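Local coordinates for protein lytic polysaccharide monooxygenase ([Kitasatospora] papulosa, PDB 6NDQ) that probably cleaves glycosidic bonds of crystalline polysaccharides such as cellulose by copper-dependent oxidation, at residues T99-D104 with N148-V153. Residues are numbered along the deposited sequence; the frame is centred on the assembly and turned at random.
Sequences TVKLYD and NYEIPV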
loop_
_atom_site.group_PDB
_atom_site.type_symbol
_atom_site.label_atom_id
_atom_site.label_comp_id
_atom_site.label_asym_id
_atom_site.label_seq_id
_atom_site.Cartn_x
_atom_site.Cartn_y
_atom_site.Cartn_z
ATOM N N THR A 99 -1.200 -13.885 1.667
ATOM C CA THR A 99 -0.714 -13.375 2.939
ATOM C C THR A 99 -0.142 -11.982 2.731
ATOM O O THR A 99 0.631 -11.753 1.800
ATOM C CB THR A 99 0.346 -14.315 3.547
ATOM O OG1 THR A 99 -0.309 -15.397 4.214
ATOM C CG2 THR A 99 1.229 -13.581 4.539
ATOM N N VAL A 100 -0.516 -11.053 3.600
ATOM C CA VAL A 100 0.075 -9.724 3.569
ATOM C C VAL A 100 1.178 -9.704 4.613
ATOM O O VAL A 100 0.935 -10.002 5.790
ATOM C CB VAL A 100 -0.968 -8.634 3.842
ATOM C CG1 VAL A 100 -0.275 -7.305 4.011
ATOM C CG2 VAL A 100 -1.992 -8.563 2.708
ATOM N N LYS A 101 2.382 -9.359 4.184
ATOM C CA LYS A 101 3.579 -9.435 5.012
ATOM C C LYS A 101 4.097 -8.022 5.211
ATOM O O LYS A 101 4.406 -7.331 4.228
ATOM C CB LYS A 101 4.642 -10.318 4.347
ATOM C CG LYS A 101 5.825 -10.635 5.232
ATOM C CD LYS A 101 6.789 -11.550 4.485
ATOM C CE LYS A 101 8.212 -11.220 4.822
ATOM N NZ LYS A 101 8.832 -12.312 5.599
ATOM N N LEU A 102 4.152 -7.575 6.470
ATOM C CA LEU A 102 4.731 -6.283 6.795
ATOM C C LEU A 102 6.140 -6.474 7.357
ATOM O O LEU A 102 6.492 -7.545 7.875
ATOM C CB LEU A 102 3.851 -5.494 7.774
ATOM C CG LEU A 102 2.514 -5.060 7.155
ATOM C CD1 LEU A 102 1.437 -6.082 7.477
ATOM C CD2 LEU A 102 2.054 -3.620 7.542
ATOM N N TYR A 103 6.964 -5.446 7.174
ATOM C CA TYR A 103 8.268 -5.344 7.809
ATOM C C TYR A 103 8.281 -4.111 8.706
ATOM O O TYR A 103 7.935 -3.011 8.259
ATOM C CB TYR A 103 9.391 -5.274 6.769
ATOM C CG TYR A 103 10.731 -5.133 7.426
ATOM C CD1 TYR A 103 11.252 -6.168 8.192
ATOM C CD2 TYR A 103 11.461 -3.965 7.312
ATOM C CE1 TYR A 103 12.473 -6.050 8.809
ATOM C CE2 TYR A 103 12.688 -3.838 7.930
ATOM C CZ TYR A 103 13.188 -4.887 8.678
ATOM O OH TYR A 103 14.415 -4.778 9.302
ATOM N N ASP A 104 8.680 -4.300 9.969
ATOM C CA ASP A 104 8.643 -3.271 11.008
ATOM C C ASP A 104 9.974 -3.308 11.746
ATOM O O ASP A 104 10.105 -4.023 12.743
ATOM C CB ASP A 104 7.483 -3.510 11.942
ATOM C CG ASP A 104 7.491 -2.573 13.140
ATOM O OD1 ASP A 104 8.253 -1.576 13.132
ATOM O OD2 ASP A 104 6.713 -2.826 14.075
ATOM N N ASN A 148 8.395 -8.721 11.687
ATOM C CA ASN A 148 7.535 -9.089 10.569
ATOM C C ASN A 148 6.171 -9.474 11.109
ATOM O O ASN A 148 6.070 -10.200 12.107
ATOM C CB ASN A 148 8.138 -10.232 9.753
ATOM C CG ASN A 148 9.397 -9.813 9.035
ATOM O OD1 ASN A 148 10.499 -10.026 9.535
ATOM N ND2 ASN A 148 9.241 -9.172 7.879
ATOM N N TYR A 149 5.136 -8.941 10.474
ATOM C CA TYR A 149 3.756 -9.326 10.708
ATOM C C TYR A 149 3.205 -9.948 9.436
ATOM O O TYR A 149 3.453 -9.448 8.334
ATOM C CB TYR A 149 2.888 -8.122 11.108
ATOM C CG TYR A 149 3.540 -7.223 12.132
ATOM C CD1 TYR A 149 3.816 -7.687 13.415
ATOM C CD2 TYR A 149 3.894 -5.915 11.815
ATOM C CE1 TYR A 149 4.412 -6.880 14.341
ATOM C CE2 TYR A 149 4.495 -5.084 12.749
ATOM C CZ TYR A 149 4.749 -5.578 14.012
ATOM O OH TYR A 149 5.351 -4.782 14.954
ATOM N N GLU A 150 2.439 -11.021 9.590
ATOM C CA GLU A 150 1.794 -11.685 8.466
ATOM C C GLU A 150 0.297 -11.725 8.718
ATOM O O GLU A 150 -0.140 -12.129 9.797
ATOM C CB GLU A 150 2.333 -13.107 8.265
ATOM C CG GLU A 150 3.691 -13.175 7.601
ATOM C CD GLU A 150 4.196 -14.604 7.488
ATOM O OE1 GLU A 150 3.404 -15.490 7.089
ATOM O OE2 GLU A 150 5.379 -14.839 7.818
ATOM N N ILE A 151 -0.479 -11.290 7.733
ATOM C CA ILE A 151 -1.936 -11.302 7.799
ATOM C C ILE A 151 -2.443 -12.279 6.747
ATOM O O ILE A 151 -2.314 -12.018 5.537
ATOM C CB ILE A 151 -2.531 -9.908 7.577
ATOM C CG1 ILE A 151 -1.881 -8.899 8.520
ATOM C CG2 ILE A 151 -4.061 -9.958 7.738
ATOM C CD1 ILE A 151 -1.899 -7.524 7.946
ATOM N N PRO A 152 -3.024 -13.404 7.147
ATOM C CA PRO A 152 -3.609 -14.319 6.162
ATOM C C PRO A 152 -4.939 -13.759 5.673
ATOM O O PRO A 152 -5.751 -13.254 6.457
ATOM C CB PRO A 152 -3.781 -15.626 6.948
ATOM C CG PRO A 152 -3.949 -15.180 8.377
ATOM C CD PRO A 152 -3.144 -13.900 8.533
ATOM N N VAL A 153 -5.142 -13.808 4.362
ATOM C CA VAL A 153 -6.320 -13.230 3.732
ATOM C C VAL A 153 -6.963 -14.296 2.861
ATOM O O VAL A 153 -6.265 -14.991 2.114
ATOM C CB VAL A 153 -5.976 -11.993 2.880
ATOM C CG1 VAL A 153 -7.258 -11.314 2.398
ATOM C CG2 VAL A 153 -5.082 -11.032 3.651
#
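Leu102 and Ile151 interlock on the buried face of two antiparallel strands, 99-104 and 148-153. Leu102 CD1 leans along the sheet and meets Ile151 CD1 at 3.7 Å. Behind it, the ring of Tyr149 lies with its CD2 edge against Leu102 CB. Leu102 thus sits in the notch between Tyr149 and Ile151. One step on, Val100 CG2 touches Val153 CG2 at 4.1 Å. Phe113 of strand 110-118 packs on both Leu102 and Ile151, so this face joins the three-stranded sheet to the second sheet of the LPMO beta-sandwich core.

Tyr149 CG lies anti to the carbonyl carbon (chi1 -45°), which swings the ring toward the end of strand 99-104. Asp104 CB rests 3.5 Å from Tyr149 CE2. The phenol OH gives a short 2.5 Å bond to Asp104 OD2, on its anti lone pair. His108 N also bonds Asp104 OD2, and Gly109 N bonds Tyr149 OH. A phenylalanine in place of Tyr149 would probably leave Asp104 OD2 without its phenol donor and Gly109 N without its acceptor.

On the other face, Glu150 CG fits between Thr99 CG2, at 3.9 Å, and Lys101 CG. Asn148 turns its amide over the strand, and ND2 reaches the edge of the Tyr103 ring at CD1, 3.6 Å away. ND2 also bonds Leu102 O at 3.2 Å. Tyr149 N reaches that oxygen from the opposite face of the carbonyl plane.

The chemistry is therefore split: hydrocarbon fills the inner face, while the buried carboxylate at its end has two donors, which would probably help it stay ionised.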